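PDB 1V8G: anthranilate phosphoribosyltransferase from Thermus thermophilus, which catalyses the magnesium-dependent transfer of a phosphoribosyl group from 5-phosphoribosyl 1-diphosphate to anthranilate, the second step of tryptophan biosynthesis from chorismate. Local coordinates for residues S113-S118 with G258-N263; R67-P72 with A139-G144; R211-H216 with V230-K235; V77-D82 with F173-P178. All blocks are in the same frame, centred on the assembly; numbering follows the deposited sequence.

Contact 1 (S113-S118 with G258-N263)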
loop_
_atom_site.group_PDB
_atom_site.type_symbol
_atom_site.label_atom_id
_atom_site.label_comp_id
_atom_site.label_asym_id
_atom_site.label_seq_id
_atom_site.Cartn_x
_atom_site.Cartn_y
_atom_site.Cartn_z
ATOM N N SER A 113 -6.510 4.387 -22.197
ATOM C CA SER A 113 -7.305 5.531 -21.756
ATOM C C SER A 113 -8.542 5.705 -22.631
ATOM O O SER A 113 -9.626 6.034 -22.141
ATOM C CB SER A 113 -6.455 6.806 -21.797
ATOM O OG SER A 113 -7.165 7.920 -21.281
ATOM N N SER A 114 -8.361 5.479 -23.930
ATOM C CA SER A 114 -9.437 5.593 -24.908
ATOM C C SER A 114 -9.018 4.911 -26.203
ATOM O O SER A 114 -9.583 3.887 -26.591
ATOM C CB SER A 114 -9.745 7.065 -25.203
ATOM O OG SER A 114 -10.297 7.717 -24.073
ATOM N N ARG A 115 -8.018 5.493 -26.857
ATOM C CA ARG A 115 -7.485 4.966 -28.108
ATOM C C ARG A 115 -6.477 5.970 -28.670
ATOM O O ARG A 115 -6.181 6.987 -28.037
ATOM C CB ARG A 115 -8.611 4.725 -29.124
ATOM C CG ARG A 115 -8.525 3.387 -29.857
ATOM C CD ARG A 115 -7.244 3.271 -30.670
ATOM N NE ARG A 115 -7.117 1.997 -31.378
ATOM C CZ ARG A 115 -7.965 1.554 -32.303
ATOM N NH1 ARG A 115 -9.024 2.280 -32.647
ATOM N NH2 ARG A 115 -7.748 0.385 -32.892
ATOM N N ALA A 116 -5.947 5.676 -29.852
ATOM C CA ALA A 116 -4.982 6.549 -30.504
ATOM C C ALA A 116 -3.636 6.605 -29.783
ATOM O O ALA A 116 -3.097 7.687 -29.539
ATOM C CB ALA A 116 -5.560 7.955 -30.639
ATOM N N GLY A 117 -3.103 5.439 -29.434
ATOM C CA GLY A 117 -1.807 5.391 -28.775
ATOM C C GLY A 117 -0.744 5.302 -29.854
ATOM O O GLY A 117 -1.077 5.185 -31.036
ATOM N N SER A 118 0.530 5.356 -29.471
ATOM C CA SER A 118 1.597 5.278 -30.460
ATOM C C SER A 118 1.497 3.963 -31.228
ATOM O O SER A 118 1.706 3.931 -32.440
ATOM C CB SER A 118 2.978 5.398 -29.790
ATOM O OG SER A 118 3.261 4.287 -28.956
ATOM N N GLY A 258 -7.008 12.484 -32.474
ATOM C CA GLY A 258 -8.333 11.899 -32.583
ATOM C C GLY A 258 -8.234 10.393 -32.721
ATOM O O GLY A 258 -7.415 9.759 -32.055
ATOM N N GLY A 259 -9.062 9.818 -33.587
ATOM C CA GLY A 259 -9.032 8.384 -33.788
ATOM C C GLY A 259 -7.776 7.923 -34.508
ATOM O O GLY A 259 -7.037 8.739 -35.064
ATOM N N PRO A 260 -7.507 6.608 -34.515
ATOM C CA PRO A 260 -6.341 5.995 -35.160
ATOM C C PRO A 260 -6.201 6.308 -36.655
ATOM O O PRO A 260 -5.091 6.525 -37.146
ATOM C CB PRO A 260 -6.555 4.506 -34.907
ATOM C CG PRO A 260 -7.274 4.494 -33.606
ATOM C CD PRO A 260 -8.280 5.598 -33.772
ATOM N N GLU A 261 -7.320 6.311 -37.378
ATOM C CA GLU A 261 -7.286 6.603 -38.811
ATOM C C GLU A 261 -7.030 8.089 -39.062
ATOM O O GLU A 261 -6.253 8.452 -39.945
ATOM C CB GLU A 261 -8.598 6.187 -39.488
ATOM C CG GLU A 261 -8.814 4.680 -39.605
ATOM C CD GLU A 261 -7.638 3.953 -40.240
ATOM O OE1 GLU A 261 -6.915 4.559 -41.064
ATOM O OE2 GLU A 261 -7.447 2.760 -39.922
ATOM N N GLU A 262 -7.693 8.941 -38.286
ATOM C CA GLU A 262 -7.518 10.381 -38.416
ATOM C C GLU A 262 -6.058 10.718 -38.104
ATOM O O GLU A 262 -5.405 11.463 -38.841
ATOM C CB GLU A 262 -8.435 11.121 -37.438
ATOM C CG GLU A 262 -8.553 12.616 -37.711
ATOM C CD GLU A 262 -9.322 13.362 -36.632
ATOM O OE1 GLU A 262 -10.326 12.817 -36.126
ATOM O OE2 GLU A 262 -8.930 14.503 -36.298
ATOM N N ASN A 263 -5.558 10.160 -37.005
ATOM C CA ASN A 263 -4.183 10.384 -36.585
ATOM C C ASN A 263 -3.255 9.877 -37.668
ATOM O O ASN A 263 -2.203 10.463 -37.918
ATOM C CB ASN A 263 -3.903 9.654 -35.266
ATOM C CG ASN A 263 -4.279 10.483 -34.049
ATOM O OD1 ASN A 263 -5.230 11.265 -34.081
ATOM N ND2 ASN A 263 -3.533 10.308 -32.962
#
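The guanidinium of Arg115 has the Pro260 ring over one face, with Pro260 CB 3.9 Å above the plane and displaced toward the rim, while its NE is engaged in a salt bridge with Asp120. The contact lies in the alpha/beta domain, where the N-terminus of helix 260-271 meets the connection 113-118: Gly259 is the N-cap and Pro260 the first residue of that helix, whereas residues 113-118 form the connection that ends at the N-cap Gly117 of helix 118-124. Ser113, Ser114 and Ser118 of this connection are predicted to bind the phosphoribosyl diphosphate. A bend in the arginine chain (chi2 -61°) carries the group across the proline at roughly a right angle. An alanine at Pro260 is likely to leave the arginine's aliphatic arm and guanidinium face without the ring against them, the arm then being held mainly by the Asp120 salt bridge and freer to turn. Ala116, at positive phi, turns its methyl toward Gly258 and Gly259; this methyl also sits 3.9 Å from Asn263 ND2. The Asn263 amide is used at both ends. ND2 donates to Asn88, a residue predicted to contact the same substrate, and Asn88 in turn donates to Ala116 O, so this predicted substrate residue ties the two segments together. At the amide's other end OD1 receives Gly258 N at 2.7 Å, in the carbonyl plane and on a lone pair.

Contact 2 (R67-P72 with A139-G144)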
loop_
_atom_site.group_PDB
_atom_site.type_symbol
_atom_site.label_atom_id
_atom_site.label_comp_id
_atom_site.label_asym_id
_atom_site.label_seq_id
_atom_site.Cartn_x
_atom_site.Cartn_y
_atom_site.Cartn_z
ATOM N N ARG A 67 19.207 -7.219 -28.679
ATOM C CA ARG A 67 20.423 -6.433 -28.647
ATOM C C ARG A 67 20.576 -5.783 -30.008
ATOM O O ARG A 67 20.361 -6.419 -31.043
ATOM C CB ARG A 67 21.626 -7.328 -28.328
ATOM C CG ARG A 67 22.882 -6.575 -27.911
ATOM C CD ARG A 67 23.915 -7.523 -27.305
ATOM N NE ARG A 67 25.150 -6.845 -26.913
ATOM C CZ ARG A 67 25.997 -6.276 -27.767
ATOM N NH1 ARG A 67 25.747 -6.299 -29.071
ATOM N NH2 ARG A 67 27.099 -5.686 -27.320
ATOM N N VAL A 68 20.903 -4.495 -29.987
ATOM C CA VAL A 68 21.104 -3.704 -31.193
ATOM C C VAL A 68 22.522 -3.163 -31.088
ATOM O O VAL A 68 22.923 -2.674 -30.032
ATOM C CB VAL A 68 20.094 -2.534 -31.253
ATOM C CG1 VAL A 68 20.395 -1.629 -32.444
ATOM C CG2 VAL A 68 18.683 -3.085 -31.354
ATOM N N HIS A 69 23.290 -3.264 -32.168
ATOM C CA HIS A 69 24.668 -2.791 -32.142
ATOM C C HIS A 69 24.818 -1.303 -32.400
ATOM O O HIS A 69 25.709 -0.664 -31.843
ATOM C CB HIS A 69 25.523 -3.575 -33.142
ATOM C CG HIS A 69 25.848 -4.965 -32.691
ATOM N ND1 HIS A 69 24.910 -5.974 -32.650
ATOM C CD2 HIS A 69 27.000 -5.503 -32.227
ATOM C CE1 HIS A 69 25.471 -7.075 -32.182
ATOM N NE2 HIS A 69 26.738 -6.815 -31.917
ATOM N N ARG A 70 23.946 -0.754 -33.237
ATOM C CA ARG A 70 24.005 0.662 -33.564
ATOM C C ARG A 70 23.851 1.571 -32.354
ATOM O O ARG A 70 22.906 1.444 -31.577
ATOM C CB ARG A 70 22.941 1.010 -34.602
ATOM C CG ARG A 70 23.115 0.265 -35.909
ATOM C CD ARG A 70 22.230 0.848 -36.980
ATOM N NE ARG A 70 22.589 2.232 -37.263
ATOM C CZ ARG A 70 21.906 3.022 -38.080
ATOM N NH1 ARG A 70 20.826 2.558 -38.694
ATOM N NH2 ARG A 70 22.297 4.274 -38.274
ATOM N N ARG A 71 24.802 2.487 -32.205
ATOM C CA ARG A 71 24.805 3.451 -31.117
ATOM C C ARG A 71 25.247 4.795 -31.696
ATOM O O ARG A 71 26.047 4.837 -32.623
ATOM C CB ARG A 71 25.774 3.011 -30.012
ATOM C CG ARG A 71 25.278 1.846 -29.148
ATOM C CD ARG A 71 24.076 2.248 -28.275
ATOM N NE ARG A 71 23.679 1.196 -27.335
ATOM C CZ ARG A 71 23.154 0.027 -27.692
ATOM N NH1 ARG A 71 22.954 -0.249 -28.969
ATOM N NH2 ARG A 71 22.835 -0.867 -26.770
ATOM N N PRO A 72 24.705 5.908 -31.178
ATOM C CA PRO A 72 23.715 5.962 -30.098
ATOM C C PRO A 72 22.346 5.486 -30.576
ATOM O O PRO A 72 22.057 5.496 -31.773
ATOM C CB PRO A 72 23.714 7.435 -29.708
ATOM C CG PRO A 72 23.995 8.114 -31.016
ATOM C CD PRO A 72 25.110 7.268 -31.580
ATOM N N ALA A 139 15.335 -4.510 -38.497
ATOM C CA ALA A 139 14.904 -3.257 -39.098
ATOM C C ALA A 139 15.711 -2.088 -38.528
ATOM O O ALA A 139 16.211 -1.243 -39.269
ATOM C CB ALA A 139 13.421 -3.049 -38.841
ATOM N N ILE A 140 15.840 -2.051 -37.206
ATOM C CA ILE A 140 16.576 -0.986 -36.538
ATOM C C ILE A 140 17.988 -0.851 -37.096
ATOM O O ILE A 140 18.454 0.252 -37.383
ATOM C CB ILE A 140 16.675 -1.238 -35.014
ATOM C CG1 ILE A 140 15.284 -1.148 -34.379
ATOM C CG2 ILE A 140 17.620 -0.226 -34.379
ATOM C CD1 ILE A 140 15.241 -1.559 -32.913
ATOM N N GLU A 141 18.667 -1.980 -37.257
ATOM C CA GLU A 141 20.032 -1.958 -37.759
ATOM C C GLU A 141 20.144 -1.842 -39.271
ATOM O O GLU A 141 21.220 -1.553 -39.791
ATOM C CB GLU A 141 20.774 -3.189 -37.246
ATOM C CG GLU A 141 20.817 -3.193 -35.728
ATOM C CD GLU A 141 21.479 -4.413 -35.149
ATOM O OE1 GLU A 141 20.993 -5.535 -35.412
ATOM O OE2 GLU A 141 22.481 -4.242 -34.423
ATOM N N GLU A 142 19.032 -2.042 -39.970
ATOM C CA GLU A 142 19.028 -1.951 -41.422
ATOM C C GLU A 142 18.380 -0.669 -41.937
ATOM O O GLU A 142 18.896 -0.037 -42.859
ATOM C CB GLU A 142 18.317 -3.164 -42.023
ATOM C CG GLU A 142 19.090 -4.470 -41.887
ATOM C CD GLU A 142 20.434 -4.432 -42.600
ATOM O OE1 GLU A 142 20.455 -4.112 -43.810
ATOM O OE2 GLU A 142 21.467 -4.727 -41.950
ATOM N N LEU A 143 17.250 -0.289 -41.346
ATOM C CA LEU A 143 16.530 0.914 -41.752
ATOM C C LEU A 143 16.710 2.061 -40.756
ATOM O O LEU A 143 16.213 3.168 -40.978
ATOM C CB LEU A 143 15.042 0.614 -41.900
ATOM C CG LEU A 143 14.622 -0.554 -42.797
ATOM C CD1 LEU A 143 13.100 -0.565 -42.902
ATOM C CD2 LEU A 143 15.246 -0.418 -44.177
ATOM N N GLY A 144 17.405 1.783 -39.657
ATOM C CA GLY A 144 17.650 2.801 -38.651
ATOM C C GLY A 144 16.474 3.115 -37.742
ATOM O O GLY A 144 16.592 3.945 -36.838
#
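The loop 67-72 passes beside the C-terminal part of helix 133-143, Arg70 and Glu141 being the nearest pair, with 6.3 Å from CA to CA. Glu141 bridges that gap. With CG anti to its carbonyl carbon (chi1 -61°) and the chain stretched beyond it, the carboxylate reaches the loop backbone, where OE2 takes the His69 N-H at 2.6 Å in an almost straight bond. The donor comes from the anti side and lies 33° out of the carboxylate plane. The same oxygen sits at the edge of the His69 ring, near its plane, and accepts a second, weak bond from His69 ND1 at 3.5 Å. Beneath the polar end, Val68 CG1 rests 3.7 Å from Glu141 CG and equally near Ile140 CG2, which gives the carboxylate an apolar footing. Arg70 runs the opposite way past Glu141. Its CD lies 3.6 Å from Glu141 CA, and a bend at chi3 (63°) brings NH1 to within 3.2 Å of Gly144 CA. Gly144 leaves the helix with positive phi, and a CB there would press on that nitrogen. On the far side of the loop, Arg71 NH1 donates to Val68 O at 2.6 Å and also to Arg70 O, which probably helps to hold the bend before the cis peptide bond that joins Arg71 to Pro72. Farther in, Ile140 packs on Leu73 and Ala105. Helix 133-143 belongs to the beta-alpha-beta crossover from strand 103-108 to its parallel neighbour 145-149, and here it packs against the lead-in to strand 73-78, the next strand of the alpha/beta sheet.

Contact 3 (R211-H216 with V230-K235)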
loop_
_atom_site.group_PDB
_atom_site.type_symbol
_atom_site.label_atom_id
_atom_site.label_comp_id
_atom_site.label_asym_id
_atom_site.label_seq_id
_atom_site.Cartn_x
_atom_site.Cartn_y
_atom_site.Cartn_z
ATOM N N ARG A 211 21.838 9.135 -21.696
ATOM C CA ARG A 211 22.088 10.563 -21.880
ATOM C C ARG A 211 20.839 11.185 -22.495
ATOM O O ARG A 211 19.993 10.470 -23.035
ATOM C CB ARG A 211 23.267 10.760 -22.839
ATOM C CG ARG A 211 22.997 10.185 -24.240
ATOM C CD ARG A 211 24.176 10.352 -25.215
ATOM N NE ARG A 211 24.388 11.746 -25.607
ATOM C CZ ARG A 211 25.346 12.160 -26.435
ATOM N NH1 ARG A 211 26.194 11.288 -26.971
ATOM N NH2 ARG A 211 25.467 13.451 -26.717
ATOM N N GLY A 212 20.712 12.505 -22.417
ATOM C CA GLY A 212 19.555 13.127 -23.037
ATOM C C GLY A 212 18.781 14.096 -22.178
ATOM O O GLY A 212 19.304 14.620 -21.199
ATOM N N LEU A 213 17.531 14.348 -22.553
ATOM C CA LEU A 213 16.713 15.278 -21.798
ATOM C C LEU A 213 15.448 14.643 -21.256
ATOM O O LEU A 213 14.884 13.717 -21.854
ATOM C CB LEU A 213 16.287 16.473 -22.658
ATOM C CG LEU A 213 17.130 16.992 -23.824
ATOM C CD1 LEU A 213 16.568 18.350 -24.223
ATOM C CD2 LEU A 213 18.598 17.106 -23.457
ATOM N N VAL A 214 15.009 15.165 -20.116
ATOM C CA VAL A 214 13.769 14.737 -19.491
ATOM C C VAL A 214 12.969 16.022 -19.607
ATOM O O VAL A 214 13.436 17.087 -19.206
ATOM C CB VAL A 214 13.966 14.362 -18.028
ATOM C CG1 VAL A 214 12.618 14.031 -17.405
ATOM C CG2 VAL A 214 14.914 13.171 -17.930
ATOM N N VAL A 215 11.766 15.929 -20.148
ATOM C CA VAL A 215 10.979 17.130 -20.384
ATOM C C VAL A 215 9.569 17.130 -19.844
ATOM O O VAL A 215 9.004 16.082 -19.547
ATOM C CB VAL A 215 10.890 17.396 -21.902
ATOM C CG1 VAL A 215 12.291 17.482 -22.497
ATOM C CG2 VAL A 215 10.123 16.266 -22.574
ATOM N N HIS A 216 9.016 18.334 -19.726
ATOM C CA HIS A 216 7.643 18.542 -19.278
ATOM C C HIS A 216 7.111 19.828 -19.903
ATOM O O HIS A 216 7.704 20.901 -19.740
ATOM C CB HIS A 216 7.550 18.663 -17.762
ATOM C CG HIS A 216 6.149 18.869 -17.278
ATOM N ND1 HIS A 216 5.174 17.903 -17.400
ATOM C CD2 HIS A 216 5.542 19.947 -16.729
ATOM C CE1 HIS A 216 4.027 18.377 -16.948
ATOM N NE2 HIS A 216 4.224 19.615 -16.535
ATOM N N VAL A 230 12.944 21.498 -18.634
ATOM C CA VAL A 230 13.861 20.440 -19.018
ATOM C C VAL A 230 14.945 20.206 -17.979
ATOM O O VAL A 230 15.310 21.106 -17.232
ATOM C CB VAL A 230 14.558 20.817 -20.367
ATOM C CG1 VAL A 230 15.624 19.786 -20.756
ATOM C CG2 VAL A 230 13.505 20.950 -21.463
ATOM N N VAL A 231 15.425 18.973 -17.917
ATOM C CA VAL A 231 16.535 18.628 -17.053
ATOM C C VAL A 231 17.334 17.704 -17.945
ATOM O O VAL A 231 16.878 16.615 -18.314
ATOM C CB VAL A 231 16.139 17.885 -15.762
ATOM C CG1 VAL A 231 17.406 17.425 -15.049
ATOM C CG2 VAL A 231 15.368 18.812 -14.833
ATOM N N GLU A 232 18.520 18.168 -18.311
ATOM C CA GLU A 232 19.388 17.420 -19.190
ATOM C C GLU A 232 20.424 16.638 -18.389
ATOM O O GLU A 232 21.013 17.156 -17.442
ATOM C CB GLU A 232 20.063 18.393 -20.162
ATOM C CG GLU A 232 21.135 17.788 -21.045
ATOM C CD GLU A 232 21.725 18.793 -22.022
ATOM O OE1 GLU A 232 22.745 18.459 -22.672
ATOM O OE2 GLU A 232 21.165 19.908 -22.145
ATOM N N VAL A 233 20.626 15.382 -18.763
ATOM C CA VAL A 233 21.605 14.542 -18.083
ATOM C C VAL A 233 22.986 15.160 -18.266
ATOM O O VAL A 233 23.445 15.344 -19.397
ATOM C CB VAL A 233 21.630 13.124 -18.673
ATOM C CG1 VAL A 233 22.794 12.335 -18.067
ATOM C CG2 VAL A 233 20.313 12.429 -18.408
ATOM N N GLY A 234 23.634 15.497 -17.157
ATOM C CA GLY A 234 24.961 16.082 -17.234
ATOM C C GLY A 234 25.019 17.574 -17.525
ATOM O O GLY A 234 26.087 18.102 -17.826
ATOM N N LYS A 235 23.887 18.266 -17.437
ATOM C CA LYS A 235 23.878 19.702 -17.704
ATOM C C LYS A 235 22.973 20.491 -16.760
ATOM O O LYS A 235 23.234 21.658 -16.482
ATOM C CB LYS A 235 23.474 19.968 -19.156
ATOM C CG LYS A 235 23.566 21.429 -19.572
ATOM C CD LYS A 235 23.351 21.578 -21.071
ATOM C CE LYS A 235 23.495 23.023 -21.521
ATOM N NZ LYS A 235 23.437 23.133 -23.008
HETATM O O HOH W 1 22.820 14.109 -21.668
#
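Gly212 O is approached by two donors from the facing segment 230-235: Val233 N-H at 2.9 Å, nearly in line with the carbonyl bond, and the CA-H of Glu232, a longer C-H···O contact. The two segments belong to one antiparallel hairpin, whose short stretches 213-216 and 230-232 run at 174° to each other. Val214 and Val231 form a hydrogen-bonded pair, each N-H reaching the other's carbonyl at 3.0 Å. Where the pairing runs out, a water takes the place of the next direct bond, accepting from Gly212 N at 2.8 Å and donating to Val233 O. The backbone angles of Gly212, where the chain turns a corner, would jam a CB against the preceding carbonyl oxygen. Side chains alternate between faces. On one, Leu213 spreads its two methyls: CD2 lies 3.6 Å from Glu232 CG, while CD1 meets Val230 CG1 at 3.9 Å. Val230 turns its other methyl, CG2, to Val215 CG1, the two side chains lying side by side. Glu232 extends from the backbone with CG anti to N (chi1 173°), and its carboxylate accepts from the hydroxyls of Tyr292 and Tyr238. On the other face Val214 and Val231 pack on helix 198-207, while on its own face Leu213 touches Tyr292 of helix 278-294; strand 187-191 pairs with the other edge of 213-217, and strand 236-240 continues the sheet beyond 228-232.

Contact 4 (V77-D82 with F173-P178)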
loop_
_atom_site.group_PDB
_atom_site.type_symbol
_atom_site.label_atom_id
_atom_site.label_comp_id
_atom_site.label_asym_id
_atom_site.label_seq_id
_atom_site.Cartn_x
_atom_site.Cartn_y
_atom_site.Cartn_z
ATOM N N VAL A 77 10.040 9.094 -25.693
ATOM C CA VAL A 77 8.959 8.431 -24.978
ATOM C C VAL A 77 8.541 9.218 -23.745
ATOM O O VAL A 77 9.269 10.095 -23.278
ATOM C CB VAL A 77 9.446 7.006 -24.566
ATOM C CG1 VAL A 77 10.650 7.141 -23.636
ATOM C CG2 VAL A 77 8.333 6.204 -23.901
ATOM N N GLY A 78 7.361 8.910 -23.219
ATOM C CA GLY A 78 6.881 9.617 -22.042
ATOM C C GLY A 78 6.265 8.685 -21.011
ATOM O O GLY A 78 5.953 7.535 -21.313
ATOM N N THR A 79 6.088 9.175 -19.792
ATOM C CA THR A 79 5.497 8.354 -18.744
ATOM C C THR A 79 4.031 8.130 -19.066
ATOM O O THR A 79 3.415 7.188 -18.572
ATOM C CB THR A 79 5.574 9.044 -17.378
ATOM O OG1 THR A 79 4.862 10.283 -17.436
ATOM C CG2 THR A 79 7.015 9.314 -16.993
ATOM N N GLY A 80 3.480 9.006 -19.902
ATOM C CA GLY A 80 2.076 8.917 -20.255
ATOM C C GLY A 80 1.252 9.465 -19.103
ATOM O O GLY A 80 1.748 10.261 -18.297
ATOM N N GLY A 81 -0.006 9.043 -19.028
ATOM C CA GLY A 81 -0.885 9.481 -17.959
ATOM C C GLY A 81 -0.912 10.971 -17.664
ATOM O O GLY A 81 -0.654 11.383 -16.532
ATOM N N ASP A 82 -1.218 11.784 -18.670
ATOM C CA ASP A 82 -1.289 13.227 -18.473
ATOM C C ASP A 82 -2.684 13.727 -18.852
ATOM O O ASP A 82 -3.029 14.886 -18.622
ATOM C CB ASP A 82 -0.208 13.941 -19.301
ATOM C CG ASP A 82 -0.428 13.820 -20.800
ATOM O OD1 ASP A 82 -0.650 12.692 -21.292
ATOM O OD2 ASP A 82 -0.365 14.860 -21.490
ATOM N N PHE A 173 5.360 2.097 -11.599
ATOM C CA PHE A 173 5.311 1.592 -12.968
ATOM C C PHE A 173 5.082 2.675 -14.029
ATOM O O PHE A 173 5.493 2.515 -15.175
ATOM C CB PHE A 173 4.248 0.494 -13.083
ATOM C CG PHE A 173 4.697 -0.847 -12.536
ATOM C CD1 PHE A 173 5.748 -1.543 -13.141
ATOM C CD2 PHE A 173 4.073 -1.410 -11.424
ATOM C CE1 PHE A 173 6.172 -2.781 -12.649
ATOM C CE2 PHE A 173 4.490 -2.652 -10.919
ATOM C CZ PHE A 173 5.535 -3.334 -11.532
ATOM N N ASN A 174 4.429 3.772 -13.658
ATOM C CA ASN A 174 4.202 4.847 -14.619
ATOM C C ASN A 174 5.547 5.470 -14.970
ATOM O O ASN A 174 5.742 5.959 -16.080
ATOM C CB ASN A 174 3.281 5.925 -14.042
ATOM C CG ASN A 174 1.874 5.422 -13.795
ATOM O OD1 ASN A 174 1.636 4.637 -12.881
ATOM N ND2 ASN A 174 0.933 5.870 -14.616
ATOM N N LEU A 175 6.473 5.444 -14.014
ATOM C CA LEU A 175 7.812 5.998 -14.212
ATOM C C LEU A 175 8.746 5.015 -14.906
ATOM O O LEU A 175 9.613 5.419 -15.678
ATOM C CB LEU A 175 8.437 6.381 -12.872
ATOM C CG LEU A 175 7.666 7.351 -11.978
ATOM C CD1 LEU A 175 8.407 7.510 -10.667
ATOM C CD2 LEU A 175 7.508 8.689 -12.674
ATOM N N LEU A 176 8.576 3.726 -14.633
ATOM C CA LEU A 176 9.453 2.714 -15.226
ATOM C C LEU A 176 9.230 2.437 -16.705
ATOM O O LEU A 176 10.146 2.009 -17.396
ATOM C CB LEU A 176 9.345 1.400 -14.439
ATOM C CG LEU A 176 9.766 1.519 -12.971
ATOM C CD1 LEU A 176 9.479 0.211 -12.233
ATOM C CD2 LEU A 176 11.254 1.857 -12.907
ATOM N N GLY A 177 8.014 2.668 -17.192
ATOM C CA GLY A 177 7.729 2.421 -18.593
ATOM C C GLY A 177 8.783 3.004 -19.521
ATOM O O GLY A 177 9.413 2.285 -20.303
ATOM N N PRO A 178 9.003 4.319 -19.460
ATOM C CA PRO A 178 10.012 4.917 -20.340
ATOM C C PRO A 178 11.458 4.523 -20.014
ATOM O O PRO A 178 12.360 4.735 -20.818
ATOM C CB PRO A 178 9.745 6.415 -20.202
ATOM C CG PRO A 178 9.119 6.543 -18.825
ATOM C CD PRO A 178 8.213 5.349 -18.761
HETATM O O HOH W 2 4.842 4.425 -18.215
#
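Thr79 and Val77 meet the end of helix 172-176 and Pro178 mainly through carbon. Val77 CG1 touches Pro178 CB at 3.6 Å, the two side chains crossing at about a right angle. Thr79 CG2 lies 3.9 Å from Pro178 CG and 3.7 Å from Asn174 O. One water links the backbones, donating to Thr79 O and, at 2.8 Å, to Asn174 O. With the threonine's chi1 at 60°, OG1 turns to Gly80 O (3.2 Å) and the methyl is left for the proline; OG1 also has a weak bond with Phe193 N. A glycine at Thr79 would probably open a gap beside Pro178 CG and, with the OG1 bond to Gly80 O gone, leave the loop freer to turn. The next shell positions both sides: Gly80 N is held by Asp221, a predicted magnesium ligand, and Asn174 OD1 by Thr171 N. Residues 78-82 are the glycine-rich Gly-Thr-Gly-Gly-Asp loop of this family, and Gly78, Gly81 and Asp82 are predicted to bind phosphoribosyl diphosphate. Strand 73-78, which leads into it, pairs through Val77 with strand 187-191, whereas helix 172-176 turns Leu175 and Leu176 to helix 49-61 and Phe173 to helix 15-26.

Contact 1 is the surface member of the set, and contacts 2, 3 and 4 are partly buried; contact 4 lies nearest the chain's centre, about 7 Å from it centre to centre. Strand 73-78 is common to two of them: contact 2 involves the loop that enters it, contact 4 the end that leaves it for the substrate loop. Contacts 3 and 4 both reach the same sheet, with strand 187-191 between their strands. Chemistry follows place: main-chain pairing within the sheet in contact 3, a carboxylate gripping a loop in contact 2, apolar packing with one bridging water in contact 4, and an arginine over a proline in contact 1.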